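Local structure of xylulose kinase (Escherichia coli, 2ITM) at residues 3-8 / 54-59; 432-437 / 444-449; 187-190 / 195-198. The protein catalyses the ATP-dependent phosphorylation of D-xylulose to D-xylulose 5-phosphate and belongs to the FGGY family of carbohydrate kinases. All coordinates share one frame; numbering follows the deposited sequence.

Contact 1 of 3, residues 3-8 / 54-59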
ATOM      1  N   ILE A   3      15.084  -6.392 -46.178  1.00 31.96           N
ATOM      2  CA  ILE A   3      14.518  -7.119 -45.047  1.00 20.09           C
ATOM      3  C   ILE A   3      15.237  -6.787 -43.742  1.00 27.82           C
ATOM      4  O   ILE A   3      16.458  -6.768 -43.681  1.00 17.18           O
ATOM      5  CB  ILE A   3      14.567  -8.639 -45.288  1.00 20.93           C
ATOM      6  CG1 ILE A   3      13.754  -9.031 -46.511  1.00 25.11           C
ATOM      7  CG2 ILE A   3      14.099  -9.399 -44.058  1.00 31.07           C
ATOM      8  CD1 ILE A   3      12.298  -8.957 -46.298  1.00 19.88           C
ATOM      9  N   GLY A   4      14.451  -6.542 -42.703  1.00 21.06           N
ATOM     10  CA  GLY A   4      14.919  -6.592 -41.340  1.00 24.38           C
ATOM     11  C   GLY A   4      14.230  -7.663 -40.522  1.00 21.10           C
ATOM     12  O   GLY A   4      13.014  -7.784 -40.548  1.00 22.64           O
ATOM     13  N   ILE A   5      15.032  -8.450 -39.816  1.00 25.97           N
ATOM     14  CA  ILE A   5      14.554  -9.425 -38.848  1.00 17.67           C
ATOM     15  C   ILE A   5      14.900  -9.009 -37.424  1.00 29.84           C
ATOM     16  O   ILE A   5      16.029  -8.639 -37.136  1.00 28.13           O
ATOM     17  CB  ILE A   5      15.165 -10.789 -39.117  1.00 25.49           C
ATOM     18  CG1 ILE A   5      14.948 -11.214 -40.561  1.00 24.90           C
ATOM     19  CG2 ILE A   5      14.598 -11.812 -38.176  1.00 21.48           C
ATOM     20  CD1 ILE A   5      15.833 -12.335 -40.986  1.00 20.63           C
ATOM     21  N   ASP A   6      13.922  -9.098 -36.534  1.00 23.08           N
ATOM     22  CA  ASP A   6      14.149  -8.907 -35.107  1.00 13.40           C
ATOM     23  C   ASP A   6      13.767 -10.136 -34.306  1.00 25.20           C
ATOM     24  O   ASP A   6      12.598 -10.464 -34.159  1.00 24.13           O
ATOM     25  CB  ASP A   6      13.413  -7.679 -34.595  1.00 24.47           C
ATOM     26  CG  ASP A   6      13.555  -7.489 -33.102  1.00 25.44           C
ATOM     27  OD1 ASP A   6      12.550  -7.159 -32.468  1.00 33.87           O
ATOM     28  OD2 ASP A   6      14.618  -7.635 -32.482  1.00 25.44           O
ATOM     29  N   LEU A   7      14.782 -10.823 -33.810  1.00 24.82           N
ATOM     30  CA  LEU A   7      14.618 -11.925 -32.892  1.00 19.26           C
ATOM     31  C   LEU A   7      14.436 -11.396 -31.488  1.00 33.44           C
ATOM     32  O   LEU A   7      15.399 -11.126 -30.785  1.00 25.83           O
ATOM     33  CB  LEU A   7      15.842 -12.840 -32.962  1.00 26.85           C
ATOM     34  CG  LEU A   7      15.670 -14.332 -32.827  1.00 32.72           C
ATOM     35  CD1 LEU A   7      16.943 -14.982 -32.401  1.00 23.03           C
ATOM     36  CD2 LEU A   7      14.570 -14.671 -31.880  1.00 34.26           C
ATOM     37  N   GLY A   8      13.186 -11.250 -31.089  1.00 21.58           N
ATOM     38  CA  GLY A   8      12.864 -10.852 -29.743  1.00 26.17           C
ATOM     39  C   GLY A   8      12.828 -12.007 -28.788  1.00 30.00           C
ATOM     40  O   GLY A   8      13.223 -13.114 -29.118  1.00 23.37           O
ATOM     41  N   ARG A  54       8.856 -19.571 -40.696  1.00 37.52           N
ATOM     42  CA  ARG A  54       7.445 -19.244 -40.733  1.00 35.96           C
ATOM     43  C   ARG A  54       7.162 -17.805 -41.124  1.00 37.25           C
ATOM     44  O   ARG A  54       6.417 -17.537 -42.048  1.00 39.98           O
ATOM     45  CB  ARG A  54       6.843 -19.525 -39.366  1.00 34.94           C
ATOM     46  CG  ARG A  54       5.354 -19.653 -39.342  1.00 54.14           C
ATOM     47  CD  ARG A  54       4.834 -20.420 -38.138  1.00 69.41           C
ATOM     48  NE  ARG A  54       3.481 -20.025 -37.747  1.00 90.31           N
ATOM     49  CZ  ARG A  54       2.789 -20.600 -36.775  1.00 91.67           C
ATOM     50  NH1 ARG A  54       3.318 -21.600 -36.089  1.00100.86           N
ATOM     51  NH2 ARG A  54       1.568 -20.181 -36.484  1.00 61.96           N
ATOM     52  N   ALA A  55       7.759 -16.883 -40.388  1.00 30.07           N
ATOM     53  CA  ALA A  55       7.526 -15.469 -40.581  1.00 36.44           C
ATOM     54  C   ALA A  55       7.909 -14.990 -41.973  1.00 29.77           C
ATOM     55  O   ALA A  55       7.207 -14.211 -42.580  1.00 24.90           O
ATOM     56  CB  ALA A  55       8.251 -14.679 -39.532  1.00 34.39           C
ATOM     57  N   MET A  56       9.048 -15.452 -42.454  1.00 32.12           N
ATOM     58  CA  MET A  56       9.563 -15.017 -43.731  1.00 29.45           C
ATOM     59  C   MET A  56       8.729 -15.616 -44.851  1.00 33.24           C
ATOM     60  O   MET A  56       8.563 -15.024 -45.898  1.00 31.16           O
ATOM     61  CB  MET A  56      11.019 -15.435 -43.888  1.00 26.14           C
ATOM     62  CG  MET A  56      12.001 -14.657 -43.030  1.00 23.07           C
ATOM     63  SD  MET A  56      12.112 -12.940 -43.479  1.00 24.21           S
ATOM     64  CE  MET A  56      12.955 -13.144 -45.009  1.00 28.02           C
ATOM     65  N   LYS A  57       8.223 -16.811 -44.617  1.00 30.50           N
ATOM     66  CA  LYS A  57       7.327 -17.446 -45.557  1.00 35.21           C
ATOM     67  C   LYS A  57       5.995 -16.721 -45.620  1.00 33.09           C
ATOM     68  O   LYS A  57       5.463 -16.490 -46.687  1.00 30.28           O
ATOM     69  CB  LYS A  57       7.152 -18.925 -45.221  1.00 34.39           C
ATOM     70  CG  LYS A  57       8.230 -19.796 -45.820  1.00 36.92           C
ATOM     71  CD  LYS A  57       8.340 -21.158 -45.172  1.00 31.48           C
ATOM     72  CE  LYS A  57       9.465 -21.938 -45.800  1.00 29.06           C
ATOM     73  NZ  LYS A  57       9.621 -23.272 -45.228  1.00 46.03           N
ATOM     74  N   ALA A  58       5.473 -16.347 -44.464  1.00 36.56           N
ATOM     75  CA  ALA A  58       4.260 -15.564 -44.422  1.00 34.93           C
ATOM     76  C   ALA A  58       4.432 -14.200 -45.081  1.00 40.20           C
ATOM     77  O   ALA A  58       3.558 -13.738 -45.802  1.00 29.44           O
ATOM     78  CB  ALA A  58       3.775 -15.426 -43.021  1.00 28.37           C
ATOM     79  N   LEU A  59       5.563 -13.560 -44.826  1.00 31.41           N
ATOM     80  CA  LEU A  59       5.858 -12.266 -45.430  1.00 26.42           C
ATOM     81  C   LEU A  59       5.736 -12.360 -46.930  1.00 26.76           C
ATOM     82  O   LEU A  59       5.227 -11.464 -47.576  1.00 27.30           O
ATOM     83  CB  LEU A  59       7.253 -11.790 -45.045  1.00 27.91           C
ATOM     84  CG  LEU A  59       7.588 -10.326 -45.321  1.00 29.53           C
ATOM     85  CD1 LEU A  59       6.874  -9.395 -44.384  1.00 23.67           C
ATOM     86  CD2 LEU A  59       9.058 -10.086 -45.280  1.00 20.48           C
TER
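Ile3 and Leu59 meet methyl to methyl at the close-fitting end of this strand-on-helix contact, where Ile3 CD1 lies 3.6 Å from Leu59 CD2. The two side chains reach toward each other tip to tip. Ile3 uses its other branch for a second partner: CG2, set anti to the backbone N by a chi1 of -61°, sits 4.0 Å from Met56 CE. Successive bends at chi2 and chi3 fold the end of Met56 over, so its thioether also comes to this methyl, with SD 4.1 Å from Ile3 CG2. Further along the strand the fit slackens, and Ile5 CG1 stays 4.4 Å from Met56 SD.

The pairing belongs to the actin-like ATPase fold of FGGY kinases, whose N-terminal sheet has helix 45-62 packed on one face. Strand 2-7 lies between strands 11-17 and 70-75 of this mixed sheet, and the helix comes after strands 2-7, 11-17 and 23-30 and leads on to strand 70-75. The short segment axes approach to 11.0 Å at 147°, the helix running roughly counter to the strand. Val14 of strand 11-17 touches both Met56 and Leu59, and Leu16 lies against Ile3, while Met222 adds to the packing round Met56.

The outer side of the helix has a different chemistry. Arg54 and Lys57 are exposed and take no part in the apolar layer: Arg54 forms a salt bridge with Glu29 of strand 23-30, and Lys57 one with Asp53, a helix turn earlier.

Contact 2 of 3, residues 432-437 / 444-449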
ATOM      1  N   ALA A 432      21.086  -2.944 -43.524  1.00 21.16           N
ATOM      2  CA  ALA A 432      21.185  -3.586 -44.820  1.00 16.02           C
ATOM      3  C   ALA A 432      21.201  -2.579 -45.973  1.00 22.77           C
ATOM      4  O   ALA A 432      21.966  -2.716 -46.907  1.00 24.39           O
ATOM      5  CB  ALA A 432      20.080  -4.579 -44.994  1.00 15.89           C
ATOM      6  N   GLN A 433      20.334  -1.582 -45.886  1.00 21.30           N
ATOM      7  CA  GLN A 433      20.386  -0.436 -46.744  1.00 30.98           C
ATOM      8  C   GLN A 433      21.757   0.180 -46.887  1.00 22.00           C
ATOM      9  O   GLN A 433      22.204   0.437 -47.980  1.00 28.04           O
ATOM     10  CB  GLN A 433      19.435   0.628 -46.242  1.00 41.41           C
ATOM     11  CG  GLN A 433      18.077   0.544 -46.823  1.00 47.07           C
ATOM     12  CD  GLN A 433      17.353   1.850 -46.739  1.00 42.20           C
ATOM     13  OE1 GLN A 433      16.968   2.276 -45.664  1.00 43.09           O
ATOM     14  NE2 GLN A 433      17.172   2.490 -47.872  1.00 59.33           N
ATOM     15  N   ILE A 434      22.390   0.443 -45.772  1.00 20.47           N
ATOM     16  CA  ILE A 434      23.713   1.021 -45.746  1.00 23.78           C
ATOM     17  C   ILE A 434      24.670   0.171 -46.562  1.00 36.28           C
ATOM     18  O   ILE A 434      25.312   0.638 -47.466  1.00 27.72           O
ATOM     19  CB  ILE A 434      24.210   1.157 -44.298  1.00 27.91           C
ATOM     20  CG1 ILE A 434      23.352   2.146 -43.520  1.00 33.15           C
ATOM     21  CG2 ILE A 434      25.649   1.600 -44.266  1.00 30.59           C
ATOM     22  CD1 ILE A 434      23.899   2.483 -42.181  1.00 27.22           C
ATOM     23  N   ALA A 435      24.741  -1.106 -46.233  1.00 27.43           N
ATOM     24  CA  ALA A 435      25.636  -2.018 -46.909  1.00 26.16           C
ATOM     25  C   ALA A 435      25.327  -2.100 -48.390  1.00 33.54           C
ATOM     26  O   ALA A 435      26.228  -2.192 -49.205  1.00 29.16           O
ATOM     27  CB  ALA A 435      25.554  -3.384 -46.282  1.00 19.60           C
ATOM     28  N   ALA A 436      24.048  -2.060 -48.730  1.00 25.78           N
ATOM     29  CA  ALA A 436      23.638  -2.122 -50.111  1.00 26.06           C
ATOM     30  C   ALA A 436      23.843  -0.837 -50.901  1.00 25.41           C
ATOM     31  O   ALA A 436      23.856  -0.875 -52.110  1.00 34.25           O
ATOM     32  CB  ALA A 436      22.224  -2.602 -50.244  1.00 15.46           C
ATOM     33  N   ASN A 437      23.981   0.284 -50.215  1.00 29.05           N
ATOM     34  CA  ASN A 437      24.185   1.567 -50.876  1.00 22.32           C
ATOM     35  C   ASN A 437      25.419   2.273 -50.346  1.00 20.15           C
ATOM     36  O   ASN A 437      25.329   3.268 -49.667  1.00 24.11           O
ATOM     37  CB  ASN A 437      22.969   2.478 -50.725  1.00 24.17           C
ATOM     38  CG  ASN A 437      21.687   1.839 -51.196  1.00 35.59           C
ATOM     39  OD1 ASN A 437      20.909   1.331 -50.403  1.00 35.05           O
ATOM     40  ND2 ASN A 437      21.458   1.874 -52.488  1.00 29.57           N
ATOM     41  N   GLU A 444      21.612  10.394 -45.427  1.00 37.95           N
ATOM     42  CA  GLU A 444      20.627  10.018 -46.420  1.00 52.65           C
ATOM     43  C   GLU A 444      19.739   8.867 -45.951  1.00 40.59           C
ATOM     44  O   GLU A 444      18.533   8.901 -46.127  1.00 43.79           O
ATOM     45  CB  GLU A 444      21.300   9.657 -47.754  1.00 65.49           C
ATOM     46  CG  GLU A 444      22.260  10.702 -48.300  1.00 76.15           C
ATOM     47  CD  GLU A 444      22.776  10.373 -49.700  1.00 78.92           C
ATOM     48  OE1 GLU A 444      21.954  10.061 -50.578  1.00 42.49           O
ATOM     49  OE2 GLU A 444      24.000  10.443 -49.917  1.00 41.73           O
ATOM     50  N   LEU A 445      20.337   7.832 -45.388  1.00 40.87           N
ATOM     51  CA  LEU A 445      19.654   6.553 -45.274  1.00 46.18           C
ATOM     52  C   LEU A 445      19.076   6.347 -43.877  1.00 48.45           C
ATOM     53  O   LEU A 445      18.215   5.501 -43.676  1.00 37.38           O
ATOM     54  CB  LEU A 445      20.591   5.402 -45.629  1.00 38.84           C
ATOM     55  CG  LEU A 445      21.134   5.334 -47.045  1.00 35.51           C
ATOM     56  CD1 LEU A 445      22.309   4.433 -47.078  1.00 27.94           C
ATOM     57  CD2 LEU A 445      20.072   4.862 -47.984  1.00 27.61           C
ATOM     58  N   LEU A 446      19.556   7.141 -42.909  1.00 43.89           N
ATOM     59  CA  LEU A 446      19.157   7.020 -41.516  1.00 32.09           C
ATOM     60  C   LEU A 446      18.547   8.309 -40.992  1.00 29.19           C
ATOM     61  O   LEU A 446      19.138   8.988 -40.174  1.00 30.63           O
ATOM     62  CB  LEU A 446      20.348   6.620 -40.649  1.00 36.63           C
ATOM     63  CG  LEU A 446      21.127   5.332 -40.942  1.00 44.04           C
ATOM     64  CD1 LEU A 446      22.285   5.215 -40.025  1.00 33.72           C
ATOM     65  CD2 LEU A 446      20.257   4.116 -40.874  1.00 35.03           C
ATOM     66  N   PRO A 447      17.352   8.635 -41.461  1.00 39.21           N
ATOM     67  CA  PRO A 447      16.701   9.883 -41.089  1.00 44.23           C
ATOM     68  C   PRO A 447      16.061   9.763 -39.714  1.00 53.84           C
ATOM     69  O   PRO A 447      15.690   8.673 -39.298  1.00 39.06           O
ATOM     70  CB  PRO A 447      15.615  10.002 -42.141  1.00 40.00           C
ATOM     71  CG  PRO A 447      15.220   8.629 -42.395  1.00 22.05           C
ATOM     72  CD  PRO A 447      16.420   7.763 -42.187  1.00 32.96           C
ATOM     73  N   GLN A 448      15.940  10.883 -39.018  1.00 56.51           N
ATOM     74  CA  GLN A 448      15.138  10.933 -37.815  1.00 39.95           C
ATOM     75  C   GLN A 448      13.696  10.661 -38.156  1.00 36.33           C
ATOM     76  O   GLN A 448      13.295  10.835 -39.291  1.00 54.85           O
ATOM     77  CB  GLN A 448      15.271  12.290 -37.174  1.00 53.81           C
ATOM     78  CG  GLN A 448      15.767  12.224 -35.781  1.00 58.41           C
ATOM     79  CD  GLN A 448      17.097  12.883 -35.639  1.00 66.79           C
ATOM     80  OE1 GLN A 448      18.104  12.346 -36.076  1.00 91.60           O
ATOM     81  NE2 GLN A 448      17.110  14.057 -35.044  1.00 69.45           N
ATOM     82  N   LEU A 449      12.916  10.218 -37.184  1.00 43.03           N
ATOM     83  CA  LEU A 449      11.479  10.155 -37.373  1.00 31.79           C
ATOM     84  C   LEU A 449      10.883  11.540 -37.440  1.00 39.35           C
ATOM     85  O   LEU A 449      11.520  12.518 -37.089  1.00 41.30           O
ATOM     86  CB  LEU A 449      10.800   9.343 -36.280  1.00 45.37           C
ATOM     87  CG  LEU A 449      11.360   7.952 -35.999  1.00 45.01           C
ATOM     88  CD1 LEU A 449      11.141   7.602 -34.562  1.00 42.44           C
ATOM     89  CD2 LEU A 449      10.746   6.911 -36.896  1.00 45.70           C
TER
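Gln433 is the first residue of the 432-437 segment to touch the second helix, and it does so with its amide end. Its chain, extended beyond CG, runs across Leu445 at a slant and brings NE2 to 3.7 Å from Leu445 CD2, a van der Waals approach of a polar group to a methyl.

At Ile434 the contact spreads to two leucines. Its backbone forms part of the floor for Leu445, whose CD1 rests 3.9 Å from Ile434 CA. The end of the isoleucine side chain reaches Leu446: CG1 lies beside the backbone N and chi2 is extended (-171°), carrying the terminal methyl outward until Ile434 CD1 stands 3.8 Å from Leu446 CD1. These two side chains cross nearly perpendicularly, so the Ile434 methyl faces the branched end of the leucine and comes within 4.2 Å of its CG and CD2 as well.

Asn437 closes the series. It is the first residue to leave helical geometry, and its backbone N is held by Ile434 O at 3.1 Å and weakly by Gln433 O. Leu445 CD1 thus sits over the helix end, near Gln433 O, Ile434 CA and, at 4.2 Å, Asn437 CB, while CD2 meets the Gln433 amide.

The short helix 442-445 turns back on the C-terminal end of helix 424-436 after a brief loop. Arg430 and Val244 also touch Leu446. Helix 424-436, from the C-terminal half of the FGGY chain, lies against the sheet of the N-terminal half: Gln433 and Ala436 rest on Tyr2 of strand 2-7, and Ala432 and Ala436 on Ala70 of strand 70-75; beyond Leu449 the chain enters strand 451-455.

Contact 3 of 3, residues 187-190 / 195-198. With SO4 (sulfate ion), chain D.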
ATOM      1  N   VAL A 187      42.018 -11.399 -21.700  1.00 40.67           N
ATOM      2  CA  VAL A 187      41.884 -11.468 -20.257  1.00 43.35           C
ATOM      3  C   VAL A 187      40.520 -11.997 -19.834  1.00 38.26           C
ATOM      4  O   VAL A 187      40.412 -12.879 -19.025  1.00 47.76           O
ATOM      5  CB  VAL A 187      42.081 -10.078 -19.610  1.00 36.59           C
ATOM      6  CG1 VAL A 187      41.893 -10.142 -18.145  1.00 44.00           C
ATOM      7  CG2 VAL A 187      43.451  -9.555 -19.961  1.00 53.60           C
ATOM      8  N   MET A 188      39.472 -11.436 -20.411  1.00 29.05           N
ATOM      9  CA  MET A 188      38.130 -11.793 -20.027  1.00 37.59           C
ATOM     10  C   MET A 188      37.803 -13.234 -20.433  1.00 35.34           C
ATOM     11  O   MET A 188      37.108 -13.937 -19.720  1.00 32.97           O
ATOM     12  CB  MET A 188      37.127 -10.793 -20.598  1.00 39.03           C
ATOM     13  CG  MET A 188      37.151  -9.429 -19.932  1.00 44.83           C
ATOM     14  SD  MET A 188      36.972  -9.453 -18.148  1.00 32.12           S
ATOM     15  CE  MET A 188      35.354 -10.155 -18.012  1.00 23.15           C
ATOM     16  N   LEU A 189      38.346 -13.668 -21.586  1.00 30.38           N
ATOM     17  CA  LEU A 189      38.082 -14.990 -22.140  1.00 31.86           C
ATOM     18  C   LEU A 189      38.807 -16.061 -21.389  1.00 25.64           C
ATOM     19  O   LEU A 189      38.226 -17.052 -21.001  1.00 35.76           O
ATOM     20  CB  LEU A 189      38.487 -15.046 -23.611  1.00 34.38           C
ATOM     21  CG  LEU A 189      37.589 -14.340 -24.631  1.00 40.84           C
ATOM     22  CD1 LEU A 189      38.348 -13.849 -25.836  1.00 33.02           C
ATOM     23  CD2 LEU A 189      36.437 -15.222 -25.042  1.00 37.99           C
ATOM     24  N   GLN A 190      40.093 -15.858 -21.176  1.00 37.54           N
ATOM     25  CA  GLN A 190      40.878 -16.747 -20.339  1.00 39.10           C
ATOM     26  C   GLN A 190      40.201 -17.020 -19.006  1.00 31.04           C
ATOM     27  O   GLN A 190      40.103 -18.153 -18.571  1.00 35.00           O
ATOM     28  CB  GLN A 190      42.272 -16.171 -20.126  1.00 34.47           C
ATOM     29  CG  GLN A 190      43.358 -16.922 -20.858  1.00 60.14           C
ATOM     30  CD  GLN A 190      44.202 -16.043 -21.755  1.00 89.25           C
ATOM     31  OE1 GLN A 190      44.485 -14.896 -21.425  1.00 62.95           O
ATOM     32  NE2 GLN A 190      44.622 -16.588 -22.886  1.00 58.14           N
ATOM     33  N   SER A 195      38.629 -19.226 -25.478  1.00 31.54           N
ATOM     34  CA  SER A 195      39.550 -18.557 -26.344  1.00 40.93           C
ATOM     35  C   SER A 195      38.807 -17.938 -27.518  1.00 26.25           C
ATOM     36  O   SER A 195      37.643 -18.217 -27.740  1.00 31.40           O
ATOM     37  CB  SER A 195      40.608 -19.508 -26.855  1.00 33.32           C
ATOM     38  OG  SER A 195      40.064 -20.406 -27.791  1.00 49.42           O
ATOM     39  N   ARG A 196      39.516 -17.100 -28.262  1.00 42.33           N
ATOM     40  CA  ARG A 196      38.978 -16.420 -29.430  1.00 45.96           C
ATOM     41  C   ARG A 196      38.422 -17.399 -30.449  1.00 37.04           C
ATOM     42  O   ARG A 196      37.515 -17.075 -31.193  1.00 38.55           O
ATOM     43  CB  ARG A 196      40.063 -15.552 -30.070  1.00 44.51           C
ATOM     44  CG  ARG A 196      40.820 -14.691 -29.095  1.00 67.51           C
ATOM     45  CD  ARG A 196      41.909 -13.844 -29.711  1.00 63.97           C
ATOM     46  NE  ARG A 196      41.376 -12.900 -30.677  1.00 64.90           N
ATOM     47  CZ  ARG A 196      41.210 -11.613 -30.446  1.00 48.67           C
ATOM     48  NH1 ARG A 196      41.543 -11.092 -29.280  1.00 50.96           N
ATOM     49  NH2 ARG A 196      40.718 -10.841 -31.389  1.00 73.67           N
ATOM     50  N   ASP A 197      38.984 -18.599 -30.461  1.00 39.64           N
ATOM     51  CA  ASP A 197      38.550 -19.667 -31.343  1.00 41.19           C
ATOM     52  C   ASP A 197      37.121 -20.094 -31.048  1.00 40.66           C
ATOM     53  O   ASP A 197      36.459 -20.681 -31.889  1.00 33.49           O
ATOM     54  CB  ASP A 197      39.479 -20.876 -31.196  1.00 50.37           C
ATOM     55  CG  ASP A 197      40.947 -20.498 -31.251  1.00 79.46           C
ATOM     56  OD1 ASP A 197      41.492 -20.392 -32.364  1.00106.52           O
ATOM     57  OD2 ASP A 197      41.639 -20.291 -30.237  1.00 77.86           O
ATOM     58  N   GLN A 198      36.660 -19.802 -29.843  1.00 28.71           N
ATOM     59  CA  GLN A 198      35.295 -20.124 -29.469  1.00 30.76           C
ATOM     60  C   GLN A 198      34.318 -18.969 -29.669  1.00 14.60           C
ATOM     61  O   GLN A 198      33.146 -19.106 -29.396  1.00 28.94           O
ATOM     62  CB  GLN A 198      35.230 -20.667 -28.042  1.00 21.24           C
ATOM     63  CG  GLN A 198      35.678 -22.093 -27.911  1.00 40.93           C
ATOM     64  CD  GLN A 198      36.294 -22.376 -26.582  1.00 39.71           C
ATOM     65  OE1 GLN A 198      37.159 -21.647 -26.128  1.00 36.10           O
ATOM     66  NE2 GLN A 198      35.850 -23.436 -25.947  1.00 23.36           N
TER
HETATM   67  S   SO4 D4931      41.085 -12.522 -34.741  1.00151.70           S
HETATM   68  O1  SO4 D4931      40.750 -11.419 -35.630  1.00105.93           O
HETATM   69  O2  SO4 D4931      40.221 -12.489 -33.565  1.00 51.84           O
HETATM   70  O3  SO4 D4931      40.906 -13.782 -35.450  1.00 62.18           O
HETATM   71  O4  SO4 D4931      42.481 -12.380 -34.340  1.00114.34           O
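Leu189 and Arg196 touch where the C-terminal end of helix 186-190 meets the loop before strand 201-203, in the N-terminal FGGY domain and away from the substrate site. Their side chains cross almost perpendicularly, and Leu189 CD1 touches the arginine's CG methylene, 4.2 Å away. The other methyl, Leu189 CD2, lies 4.2 Å from Ser195 O. Trp184 borders both side chains, and Trp176 and Met199 pack on the leucine.

Hydrogen bonds hold the 195-198 segment in shape. Gln198 N donates to Ser195 O at 2.8 Å, the i to i+3 bond of the short 3-10 turn, while Gln198 OE1 turns back to accept Ser195 N at 2.9 Å. Ser195 OG donates to the anti lone pair of Asp197 OD2.

The charged end of Arg196 has its partners elsewhere. A bend at chi3 (62°) turns the group so that one edge is presented to a sulfate ion, probably from the crystallisation liquor. Its O2 lies in the guanidinium plane and is gripped twice, by Arg196 NH2 at 2.8 Å and NE at 3.1 Å. Arg196 NH2 also makes a salt bridge with Asp183.

The two segments thus meet by van der Waals contact alone, and the arginine's charge is met beyond them; in this crystal the O2 shared by NE and NH2, with Asp183 on NH2, probably holds the guanidinium in one orientation.

Overall arrangement
Contacts 1 and 2 are neighbours, their centres 20 Å apart and nearest atoms about 4 Å, although they belong to different ends of the chain: helix 424-436 of contact 2 rests on the same strands, 2-7 and 70-75, that take part in or flank contact 1. Contact 3 is remote, about 17 Å from contact 1 and 23 Å from contact 2 between nearest atoms. Of the three, contact 1 leads toward the catalytic centre. Its strand carries Asp6, inferred to be important for activity, and the Ile5 side chain is about 11 Å from that of Asp233, the probable proton acceptor that also lines the xylulose pocket. Contacts 2 and 3 lie away from these sites.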